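Local coordinates for HD superfamily hydrolase (Clostridium acetobutylicum ATCC 824, PDB 3CCG), which probably hydrolyses diadenosine tetraphosphate symmetrically to two molecules of ADP, as an HD-domain phosphohydrolase with two iron ions bound in its metal centre, at residues Ala31-Leu34 with Ala35-Asn39; Tyr131-Pro134 with Gly135-Phe138; Asp161-Ile164 with Lys165-Asp169; Asn177-Glu180 with Ala181-Leu185. All coordinates share one frame; numbering follows the deposited sequence. Where two conformers were deposited one is given.

Contact 1. Residues Ala31-Leu34 with Ala35-Asn39; sequences AVRL and AGIYN
Four consecutive i to i+4 hydrogen bonds carry the backbone from A31-L34 into A35-N39, running from A35 N to A31 O, G36 N to V32 O, I37 N to R33 O and Y38 N to L34 O. This is the last stretch of helix 5-38, the long helix that supplies the iron ligand H23 to the HD domain; N39 then leaves helical geometry with a positive phi of 67°. The faces of this helix end differ in chemistry. On one side R33 and I37 lie next to each other and point the same way. R33 reaches out with CG anti to its own N (chi1 -177°), then bends at chi3, bringing NH1 to 3.8 Å from I37 CD1. The methyl group stands oblique to the guanidinium, whose NH1 also forms a salt bridge with D149 of helix 141-150. The neighbouring face is largely apolar: L34 CD2 meets I37 CD1 at 4.2 Å and Y38 CE2 at 4.3 Å, and L34 packs on I125 and I128 of helix 121-132. A31 and A35 both rest on A45 of helix 42-51, small residues consistent with a close approach of the two helices. Y38 is tied down beyond the segment by its OH, which is hydrogen-bonded to A148 O. One face of its ring takes I37 CG2, 3.6 Å above the plane and offset toward the rim. At the ring's edge, near its plane, L34 O, already the acceptor for Y38 N at 2.9 Å, lies 3.3 Å from Y38 CD2.

Contact 2. Residues Tyr131-Pro134 with Gly135-Phe138; sequences YIEP and GREF. With PO4 (phosphate ion), chain D.
E133 O is gripped by two donors: the backbone N of R136, at 2.8 Å and with an N-H...O angle of 161°, and NH2 of R145 from helix 141-150. The first of these bonds closes a type I beta turn from E133 to R136, by which the chain turns away from helix 121-132. The carboxylate of E133 adds a second bond to the same turn. With CG between the backbone N and the carbonyl carbon (chi1 61°) and a further bend at chi2, the side chain folds back over the turn, and OE1 receives G135 N at 2.8 Å from above the carboxylate plane. OE2 is hydrogen-bonded to ND1 of the iron ligand H23, so E133 is a second-shell residue that probably helps to orient the imidazole. R136 crosses the glutamate obliquely, their flat groups turned 69° apart. E133 OE2 is 4.4 Å from R136 NE and well out of the guanidinium plane, a proximity of charge without a directed bond. R136 NE is hydrogen-bonded instead to D130 O, while NH2 reaches O4 of a phosphate at the guanidinium edge in a weak bond of 3.2 Å. The ion, which probably comes from the crystallisation liquor, is also hydrogen-bonded to K56 NZ. Y131 O, buried without a polar partner, faces the edge of the F138 ring, 3.3 Å from F138 CE2. T30 and H23 of helix 5-38 flank the turn, while the helix end before it packs through Y131 and I132 on L144 of helix 141-150 and through Y131 on S159 and T163 of helix 152-170.

Contact 3. Residues Asp161-Ile164 with Lys165-Asp169; sequences DNTI and KFVID
K165 lies along the carbonyl of D161, one turn earlier in helix 152-170, a regular alpha helix whose i to i+4 bonds run unbroken through D161-I164 and K165-D169. From CB, 3.6 Å from D161 O, the lysine turns back toward the preceding turn because CG is anti to its own carbonyl carbon (chi1 -72°). CG comes to 3.5 Å of D161 O, CD stands slightly farther off, and the bend at chi3 returns CE to 3.6 Å of the same oxygen, the acceptor for K165 N. The methylene chain thus wraps this carbonyl. At the tip, K165 NZ remains 6.3 Å from D161 OD2, too far for a salt bridge; D161 OD1 is paired with R182 of helix 176-188.

On the buried side of the helix I164 and I168 repeat the i to i+4 spacing with apolar groups. They also pack across the dimer interface, I164 on I168 of the second subunit and I168 on I164 of that subunit. Within the chain, I168 CG1 sits over I164 O at 3.4 Å, and the branches meet where I168 CD1 touches I164 CG2 at 4.0 Å.

Contact 4. Residues Asn177-Glu180 with Ala181-Leu185; sequences NTIE and ARNYL
I179 and N183, one turn apart on helix 176-188, lie side by side and point the same way, and the other side chains can be placed around this pair. With chi1 at -75°, CG of N183 lies beside its own backbone N, which puts the amide on the side of I179 and N183 ND2 at 4.0 Å from I179 CG2. That nitrogen donates to L174 O of the second subunit. R182 takes the other course: CG is anti to its backbone N (chi1 176°) and the chain runs extended to NE, carrying the guanidinium away from the preceding turn. One water links all three residues. It donates to I179 O at 2.8 Å, accepts from R182 NH1 at 2.9 Å in the guanidinium plane, and donates weakly to N183 OD1. I179 O is therefore held twice, by the water and by N183 N. Beyond the salt bridge of its NE to D161, R182 reaches G172 O of the second subunit through NH1. On another side A181 CB lies tightly against N177 O, at 3.0 Å. T178 OG1 is hydrogen-bonded to T114 O in a loop.

The helix packs against three neighbours: helix 152-170, where I164 meets I179 and R182 and F160 meets A181; the loop with T114 and P117, the latter touching E180 and Y184; and the second subunit.

Overall arrangement
Contacts 1, 3 and 4 share the i to i+4 spacing of a helix and are partly buried, whereas contact 2, closed at i to i+3, is a turn at the surface whose polar groups reach the iron site. Contact 1 ends a helix and touches contact 2 by apolar packing, R33 and L34 both meeting I132. Contact 2 borders contact 3 where Y131 nears T163. Contacts 3 and 4 sit on successive helices, joined by the D161-R182 salt bridge and by I164 packed on I179. Both also touch the second subunit, contact 3 mainly through I164 and I168 and contact 4 mainly through polar side chains. Contacts 1 and 3, with centres about 28 Å apart, do not touch.

Contact 1. Residues Ala31-Leu34 with Ala35-Asn39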
loop_
_atom_site.group_PDB
_atom_site.type_symbol
_atom_site.label_atom_id
_atom_site.label_comp_id
_atom_site.label_asym_id
_atom_site.label_seq_id
_atom_site.Cartn_x
_atom_site.Cartn_y
_atom_site.Cartn_z
ATOM N N ALA A 31 22.317 2.520 -16.589
ATOM C CA ALA A 31 22.824 2.188 -15.261
ATOM C C ALA A 31 24.279 2.623 -15.140
ATOM O O ALA A 31 24.683 3.161 -14.147
ATOM C CB ALA A 31 22.701 0.675 -14.975
ATOM N N VAL A 32 25.059 2.381 -16.195
ATOM C CA VAL A 32 26.463 2.778 -16.174
ATOM C C VAL A 32 26.590 4.289 -16.099
ATOM O O VAL A 32 27.415 4.805 -15.342
ATOM C CB VAL A 32 27.201 2.168 -17.380
ATOM C CG1 VAL A 32 28.622 2.791 -17.564
ATOM C CG2 VAL A 32 27.323 0.669 -17.220
ATOM N N ARG A 33 25.755 4.985 -16.867
ATOM C CA ARG A 33 25.777 6.465 -16.877
ATOM C C ARG A 33 25.453 7.015 -15.468
ATOM O O ARG A 33 26.156 7.863 -14.873
ATOM C CB ARG A 33 24.817 7.002 -17.925
ATOM C CG ARG A 33 24.829 8.531 -18.063
ATOM C CD ARG A 33 23.895 9.019 -19.119
ATOM N NE ARG A 33 22.501 8.666 -18.854
ATOM C CZ ARG A 33 21.720 9.317 -18.012
ATOM N NH1 ARG A 33 22.194 10.322 -17.302
ATOM N NH2 ARG A 33 20.463 8.920 -17.853
ATOM N N LEU A 34 24.409 6.443 -14.848
ATOM C CA LEU A 34 24.005 6.911 -13.544
ATOM C C LEU A 34 25.054 6.568 -12.491
ATOM O O LEU A 34 25.260 7.279 -11.507
ATOM C CB LEU A 34 22.618 6.345 -13.174
ATOM C CG LEU A 34 21.429 6.852 -13.950
ATOM C CD1 LEU A 34 20.172 6.035 -13.603
ATOM C CD2 LEU A 34 21.157 8.354 -13.685
ATOM N N ALA A 35 25.703 5.435 -12.665
ATOM C CA ALA A 35 26.756 5.032 -11.769
ATOM C C ALA A 35 27.904 6.028 -11.740
ATOM O O ALA A 35 28.513 6.242 -10.718
ATOM C CB ALA A 35 27.293 3.630 -12.150
ATOM N N GLY A 36 28.183 6.562 -12.924
ATOM C CA GLY A 36 29.205 7.609 -13.052
ATOM C C GLY A 36 28.788 8.845 -12.274
ATOM O O GLY A 36 29.600 9.414 -11.538
ATOM N N ILE A 37 27.539 9.270 -12.412
ATOM C CA ILE A 37 27.021 10.442 -11.700
ATOM C C ILE A 37 27.062 10.266 -10.172
ATOM O O ILE A 37 27.443 11.198 -9.436
ATOM C CB ILE A 37 25.582 10.753 -12.107
ATOM C CG1 ILE A 37 25.538 11.243 -13.565
ATOM C CG2 ILE A 37 24.913 11.799 -11.147
ATOM C CD1 ILE A 37 24.160 11.298 -14.212
ATOM N N TYR A 38 26.710 9.063 -9.686
ATOM C CA TYR A 38 26.546 8.829 -8.263
ATOM C C TYR A 38 27.676 8.058 -7.584
ATOM O O TYR A 38 27.605 7.691 -6.422
ATOM C CB TYR A 38 25.163 8.153 -8.006
ATOM C CG TYR A 38 23.992 9.081 -8.294
ATOM C CD1 TYR A 38 23.613 10.066 -7.375
ATOM C CD2 TYR A 38 23.231 8.957 -9.450
ATOM C CE1 TYR A 38 22.575 10.913 -7.636
ATOM C CE2 TYR A 38 22.166 9.834 -9.721
ATOM C CZ TYR A 38 21.853 10.813 -8.788
ATOM O OH TYR A 38 20.799 11.647 -9.036
ATOM N N ASN A 39 28.744 7.784 -8.326
ATOM C CA ASN A 39 29.902 7.086 -7.770
ATOM C C ASN A 39 29.636 5.620 -7.373
ATOM O O ASN A 39 30.181 5.090 -6.403
ATOM C CB ASN A 39 30.468 7.878 -6.578
ATOM C CG ASN A 39 31.874 7.436 -6.188
ATOM O OD1 ASN A 39 32.632 6.939 -7.016
ATOM N ND2 ASN A 39 32.228 7.628 -4.923
#

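Contact 2. Residues Tyr131-Pro134 with Gly135-Phe138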
loop_
_atom_site.group_PDB
_atom_site.type_symbol
_atom_site.label_atom_id
_atom_site.label_comp_id
_atom_site.label_asym_id
_atom_site.label_seq_id
_atom_site.Cartn_x
_atom_site.Cartn_y
_atom_site.Cartn_z
ATOM N N TYR A 131 12.986 2.747 -16.334
ATOM C CA TYR A 131 12.058 3.820 -16.730
ATOM C C TYR A 131 12.633 4.882 -17.660
ATOM O O TYR A 131 11.929 5.443 -18.472
ATOM C CB TYR A 131 11.510 4.528 -15.469
ATOM C CG TYR A 131 10.517 3.694 -14.717
ATOM C CD1 TYR A 131 10.921 2.766 -13.756
ATOM C CD2 TYR A 131 9.170 3.792 -14.997
ATOM C CE1 TYR A 131 9.990 1.971 -13.094
ATOM C CE2 TYR A 131 8.250 2.995 -14.359
ATOM C CZ TYR A 131 8.658 2.096 -13.401
ATOM O OH TYR A 131 7.698 1.313 -12.768
ATOM N N ILE A 132 13.912 5.180 -17.520
ATOM C CA ILE A 132 14.471 6.311 -18.247
ATOM C C ILE A 132 15.460 5.968 -19.390
ATOM O O ILE A 132 16.038 6.887 -19.998
ATOM C CB ILE A 132 15.155 7.289 -17.239
ATOM C CG1 ILE A 132 16.384 6.670 -16.580
ATOM C CG2 ILE A 132 14.138 7.801 -16.170
ATOM C CD1 ILE A 132 17.299 7.611 -15.857
ATOM N N GLU A 133 15.672 4.672 -19.660
ATOM C CA GLU A 133 16.583 4.234 -20.721
ATOM C C GLU A 133 16.087 4.858 -22.015
ATOM O O GLU A 133 14.883 5.088 -22.185
ATOM C CB GLU A 133 16.772 2.707 -20.774
ATOM C CG GLU A 133 15.527 1.925 -21.045
ATOM C CD GLU A 133 15.371 1.555 -22.507
ATOM O OE1 GLU A 133 16.210 2.037 -23.329
ATOM O OE2 GLU A 133 14.415 0.774 -22.812
ATOM N N PRO A 134 17.022 5.172 -22.904
ATOM C CA PRO A 134 16.755 6.009 -24.088
ATOM C C PRO A 134 15.669 5.512 -24.997
ATOM O O PRO A 134 15.063 6.313 -25.703
ATOM C CB PRO A 134 18.096 6.003 -24.828
ATOM C CG PRO A 134 19.095 5.627 -23.834
ATOM C CD PRO A 134 18.444 4.827 -22.768
ATOM N N GLY A 135 15.453 4.217 -24.995
ATOM C CA GLY A 135 14.447 3.600 -25.828
ATOM C C GLY A 135 13.047 3.807 -25.303
ATOM O O GLY A 135 12.089 3.434 -25.957
ATOM N N ARG A 136 12.917 4.412 -24.128
ATOM C CA ARG A 136 11.581 4.669 -23.585
ATOM C C ARG A 136 11.034 6.046 -23.963
ATOM O O ARG A 136 11.751 7.029 -24.092
ATOM C CB ARG A 136 11.524 4.482 -22.092
ATOM C CG ARG A 136 11.579 3.011 -21.772
ATOM C CD ARG A 136 10.853 2.704 -20.519
ATOM N NE ARG A 136 10.883 1.288 -20.202
ATOM C CZ ARG A 136 9.949 0.427 -20.590
ATOM N NH1 ARG A 136 8.917 0.861 -21.332
ATOM N NH2 ARG A 136 10.028 -0.842 -20.228
ATOM N N GLU A 137 9.719 6.058 -24.086
ATOM C CA GLU A 137 8.961 7.204 -24.530
ATOM C C GLU A 137 7.548 7.144 -23.945
ATOM O O GLU A 137 6.780 6.271 -24.284
ATOM C CB GLU A 137 8.924 7.153 -26.069
ATOM C CG GLU A 137 7.875 8.020 -26.761
ATOM C CD GLU A 137 8.001 9.495 -26.449
ATOM O OE1 GLU A 137 9.109 9.965 -26.082
ATOM O OE2 GLU A 137 6.963 10.175 -26.585
ATOM N N PHE A 138 7.281 8.049 -23.012
ATOM C CA PHE A 138 5.959 8.163 -22.368
ATOM C C PHE A 138 5.822 9.525 -21.725
ATOM O O PHE A 138 6.792 10.219 -21.504
ATOM C CB PHE A 138 5.724 7.024 -21.345
ATOM C CG PHE A 138 6.746 6.972 -20.239
ATOM C CD1 PHE A 138 6.627 7.792 -19.140
ATOM C CD2 PHE A 138 7.866 6.148 -20.347
ATOM C CE1 PHE A 138 7.595 7.760 -18.109
ATOM C CE2 PHE A 138 8.823 6.107 -19.346
ATOM C CZ PHE A 138 8.710 6.917 -18.236
HETATM P P PO4 D . 9.815 -4.120 -17.776
HETATM O O1 PO4 D . 10.305 -5.578 -17.314
HETATM O O2 PO4 D . 9.556 -3.108 -16.637
HETATM O O3 PO4 D . 8.608 -4.285 -18.696
HETATM O O4 PO4 D . 10.849 -3.460 -18.589
#

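Contact 3. Residues Asp161-Ile164 with Lys165-Asp169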
loop_
_atom_site.group_PDB
_atom_site.type_symbol
_atom_site.label_atom_id
_atom_site.label_comp_id
_atom_site.label_asym_id
_atom_site.label_seq_id
_atom_site.Cartn_x
_atom_site.Cartn_y
_atom_site.Cartn_z
ATOM N N ASP A 161 4.742 7.172 -7.121
ATOM C CA ASP A 161 3.464 7.918 -7.155
ATOM C C ASP A 161 2.724 7.656 -8.443
ATOM O O ASP A 161 1.546 7.370 -8.466
ATOM C CB ASP A 161 3.671 9.414 -6.903
ATOM C CG ASP A 161 4.027 9.744 -5.465
ATOM O OD1 ASP A 161 3.986 8.861 -4.589
ATOM O OD2 ASP A 161 4.363 10.926 -5.209
ATOM N N ASN A 162 3.456 7.738 -9.553
ATOM C CA ASN A 162 2.844 7.490 -10.859
ATOM C C ASN A 162 2.282 6.076 -10.963
ATOM O O ASN A 162 1.188 5.849 -11.464
ATOM C CB ASN A 162 3.866 7.643 -11.986
ATOM C CG ASN A 162 4.456 9.037 -12.099
ATOM O OD1 ASN A 162 3.907 10.013 -11.595
ATOM N ND2 ASN A 162 5.596 9.133 -12.797
ATOM N N THR A 163 3.072 5.100 -10.525
ATOM C CA THR A 163 2.651 3.713 -10.556
ATOM C C THR A 163 1.350 3.498 -9.755
ATOM O O THR A 163 0.390 2.915 -10.237
ATOM C CB THR A 163 3.741 2.785 -10.022
ATOM O OG1 THR A 163 4.816 2.766 -10.978
ATOM C CG2 THR A 163 3.250 1.352 -9.818
ATOM N N ILE A 164 1.320 4.037 -8.548
ATOM C CA ILE A 164 0.189 3.812 -7.669
ATOM C C ILE A 164 -1.075 4.435 -8.270
ATOM O O ILE A 164 -2.131 3.800 -8.331
ATOM C CB ILE A 164 0.461 4.352 -6.255
ATOM C CG1 ILE A 164 1.596 3.555 -5.562
ATOM C CG2 ILE A 164 -0.838 4.243 -5.395
ATOM C CD1 ILE A 164 2.213 4.304 -4.389
ATOM N N LYS A 165 -0.930 5.650 -8.789
ATOM C CA LYS A 165 -2.106 6.340 -9.398
ATOM C C LYS A 165 -2.578 5.567 -10.632
ATOM O O LYS A 165 -3.769 5.377 -10.866
ATOM C CB LYS A 165 -1.788 7.794 -9.753
ATOM C CG LYS A 165 -1.659 8.668 -8.548
ATOM C CD LYS A 165 -1.513 10.100 -8.919
ATOM C CE LYS A 165 -0.131 10.417 -9.377
ATOM N NZ LYS A 165 -0.047 11.869 -9.675
ATOM N N PHE A 166 -1.620 5.035 -11.402
ATOM C CA PHE A 166 -1.966 4.298 -12.613
ATOM C C PHE A 166 -2.706 3.020 -12.300
ATOM O O PHE A 166 -3.721 2.694 -12.906
ATOM C CB PHE A 166 -0.694 4.019 -13.446
ATOM C CG PHE A 166 -0.963 3.277 -14.742
ATOM C CD1 PHE A 166 -1.308 3.961 -15.890
ATOM C CD2 PHE A 166 -0.905 1.896 -14.792
ATOM C CE1 PHE A 166 -1.578 3.268 -17.062
ATOM C CE2 PHE A 166 -1.163 1.204 -15.975
ATOM C CZ PHE A 166 -1.497 1.898 -17.104
ATOM N N VAL A 167 -2.215 2.292 -11.302
ATOM C CA VAL A 167 -2.854 1.050 -10.899
ATOM C C VAL A 167 -4.283 1.345 -10.394
ATOM O O VAL A 167 -5.200 0.555 -10.688
ATOM C CB VAL A 167 -2.010 0.302 -9.819
ATOM C CG1 VAL A 167 -2.799 -0.812 -9.174
ATOM C CG2 VAL A 167 -0.700 -0.221 -10.450
ATOM N N ILE A 168 -4.423 2.425 -9.609
ATOM C CA ILE A 168 -5.752 2.793 -9.068
ATOM C C ILE A 168 -6.690 3.041 -10.245
ATOM O O ILE A 168 -7.785 2.527 -10.293
ATOM C CB ILE A 168 -5.696 3.989 -8.094
ATOM C CG1 ILE A 168 -5.102 3.504 -6.760
ATOM C CG2 ILE A 168 -7.112 4.617 -7.914
ATOM C CD1 ILE A 168 -4.738 4.631 -5.907
ATOM N N ASP A 169 -6.189 3.809 -11.204
ATOM C CA ASP A 169 -6.944 4.179 -12.414
ATOM C C ASP A 169 -7.396 2.965 -13.216
ATOM O O ASP A 169 -8.453 2.992 -13.845
ATOM C CB ASP A 169 -6.079 5.055 -13.318
ATOM C CG ASP A 169 -6.774 5.407 -14.623
ATOM O OD1 ASP A 169 -7.791 6.125 -14.582
ATOM O OD2 ASP A 169 -6.280 4.986 -15.689
#

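Contact 4. Residues Asn177-Glu180 with Ala181-Leu185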
loop_
_atom_site.group_PDB
_atom_site.type_symbol
_atom_site.label_atom_id
_atom_site.label_comp_id
_atom_site.label_asym_id
_atom_site.label_seq_id
_atom_site.Cartn_x
_atom_site.Cartn_y
_atom_site.Cartn_z
ATOM N N ASN A 177 5.439 -3.974 -1.524
ATOM C CA ASN A 177 6.825 -3.494 -1.606
ATOM C C ASN A 177 6.926 -2.074 -2.150
ATOM O O ASN A 177 7.764 -1.273 -1.723
ATOM C CB ASN A 177 7.727 -4.420 -2.428
ATOM C CG ASN A 177 8.307 -5.546 -1.600
ATOM O OD1 ASN A 177 8.366 -5.464 -0.380
ATOM N ND2 ASN A 177 8.730 -6.592 -2.261
ATOM N N THR A 178 6.047 -1.766 -3.089
ATOM C CA THR A 178 6.032 -0.451 -3.694
ATOM C C THR A 178 5.515 0.592 -2.673
ATOM O O THR A 178 6.076 1.698 -2.502
ATOM C CB THR A 178 5.264 -0.430 -4.972
ATOM O OG1 THR A 178 5.907 -1.342 -5.880
ATOM C CG2 THR A 178 5.322 0.982 -5.546
ATOM N N ILE A 179 4.481 0.175 -1.940
ATOM C CA ILE A 179 3.902 1.078 -0.928
ATOM C C ILE A 179 4.951 1.345 0.175
ATOM O O ILE A 179 5.178 2.503 0.604
ATOM C CB ILE A 179 2.596 0.487 -0.332
ATOM C CG1 ILE A 179 1.537 0.218 -1.408
ATOM C CG2 ILE A 179 2.037 1.417 0.756
ATOM C CD1 ILE A 179 1.219 1.382 -2.348
ATOM N N GLU A 180 5.583 0.276 0.609
ATOM C CA GLU A 180 6.589 0.339 1.696
ATOM C C GLU A 180 7.855 1.092 1.234
ATOM O O GLU A 180 8.419 1.901 1.968
ATOM C CB GLU A 180 6.873 -1.032 2.310
ATOM C CG GLU A 180 5.574 -1.496 2.963
ATOM C CD GLU A 180 5.347 -2.976 3.114
ATOM O OE1 GLU A 180 6.272 -3.764 2.871
ATOM O OE2 GLU A 180 4.188 -3.337 3.516
ATOM N N ALA A 181 8.203 0.924 -0.045
ATOM C CA ALA A 181 9.315 1.645 -0.607
ATOM C C ALA A 181 9.078 3.158 -0.583
ATOM O O ALA A 181 9.972 3.956 -0.258
ATOM C CB ALA A 181 9.563 1.154 -2.075
ATOM N N ARG A 182 7.893 3.553 -0.992
ATOM C CA ARG A 182 7.495 4.937 -1.003
ATOM C C ARG A 182 7.474 5.505 0.432
ATOM O O ARG A 182 8.026 6.580 0.678
ATOM C CB ARG A 182 6.141 5.125 -1.691
ATOM C CG ARG A 182 5.603 6.517 -1.663
ATOM C CD ARG A 182 4.248 6.620 -2.268
ATOM N NE ARG A 182 3.743 7.981 -2.059
ATOM C CZ ARG A 182 3.219 8.378 -0.901
ATOM N NH1 ARG A 182 3.082 7.538 0.105
ATOM N NH2 ARG A 182 2.838 9.637 -0.753
ATOM N N ASN A 183 6.854 4.785 1.367
ATOM C CA ASN A 183 6.793 5.281 2.732
ATOM C C ASN A 183 8.178 5.523 3.269
ATOM O O ASN A 183 8.424 6.507 3.961
ATOM C CB ASN A 183 6.026 4.325 3.674
ATOM C CG ASN A 183 4.525 4.362 3.484
ATOM O OD1 ASN A 183 3.971 5.347 3.045
ATOM N ND2 ASN A 183 3.879 3.265 3.827
ATOM N N TYR A 184 9.077 4.592 3.005
ATOM C CA TYR A 184 10.458 4.662 3.494
ATOM C C TYR A 184 11.140 5.939 2.971
ATOM O O TYR A 184 11.809 6.644 3.729
ATOM C CB TYR A 184 11.229 3.397 3.098
ATOM C CG TYR A 184 12.613 3.401 3.660
ATOM C CD1 TYR A 184 13.627 4.054 3.006
ATOM C CD2 TYR A 184 12.906 2.732 4.842
ATOM C CE1 TYR A 184 14.904 4.078 3.520
ATOM C CE2 TYR A 184 14.189 2.744 5.382
ATOM C CZ TYR A 184 15.178 3.422 4.693
ATOM O OH TYR A 184 16.457 3.454 5.209
ATOM N N LEU A 185 10.960 6.268 1.697
ATOM C CA LEU A 185 11.550 7.495 1.123
ATOM C C LEU A 185 10.925 8.735 1.743
ATOM O O LEU A 185 11.629 9.686 2.037
ATOM C CB LEU A 185 11.435 7.553 -0.395
ATOM C CG LEU A 185 12.311 6.502 -1.097
ATOM C CD1 LEU A 185 12.127 6.719 -2.595
ATOM C CD2 LEU A 185 13.774 6.632 -0.668
HETATM O O HOH W 1 3.459 4.668 0.390
#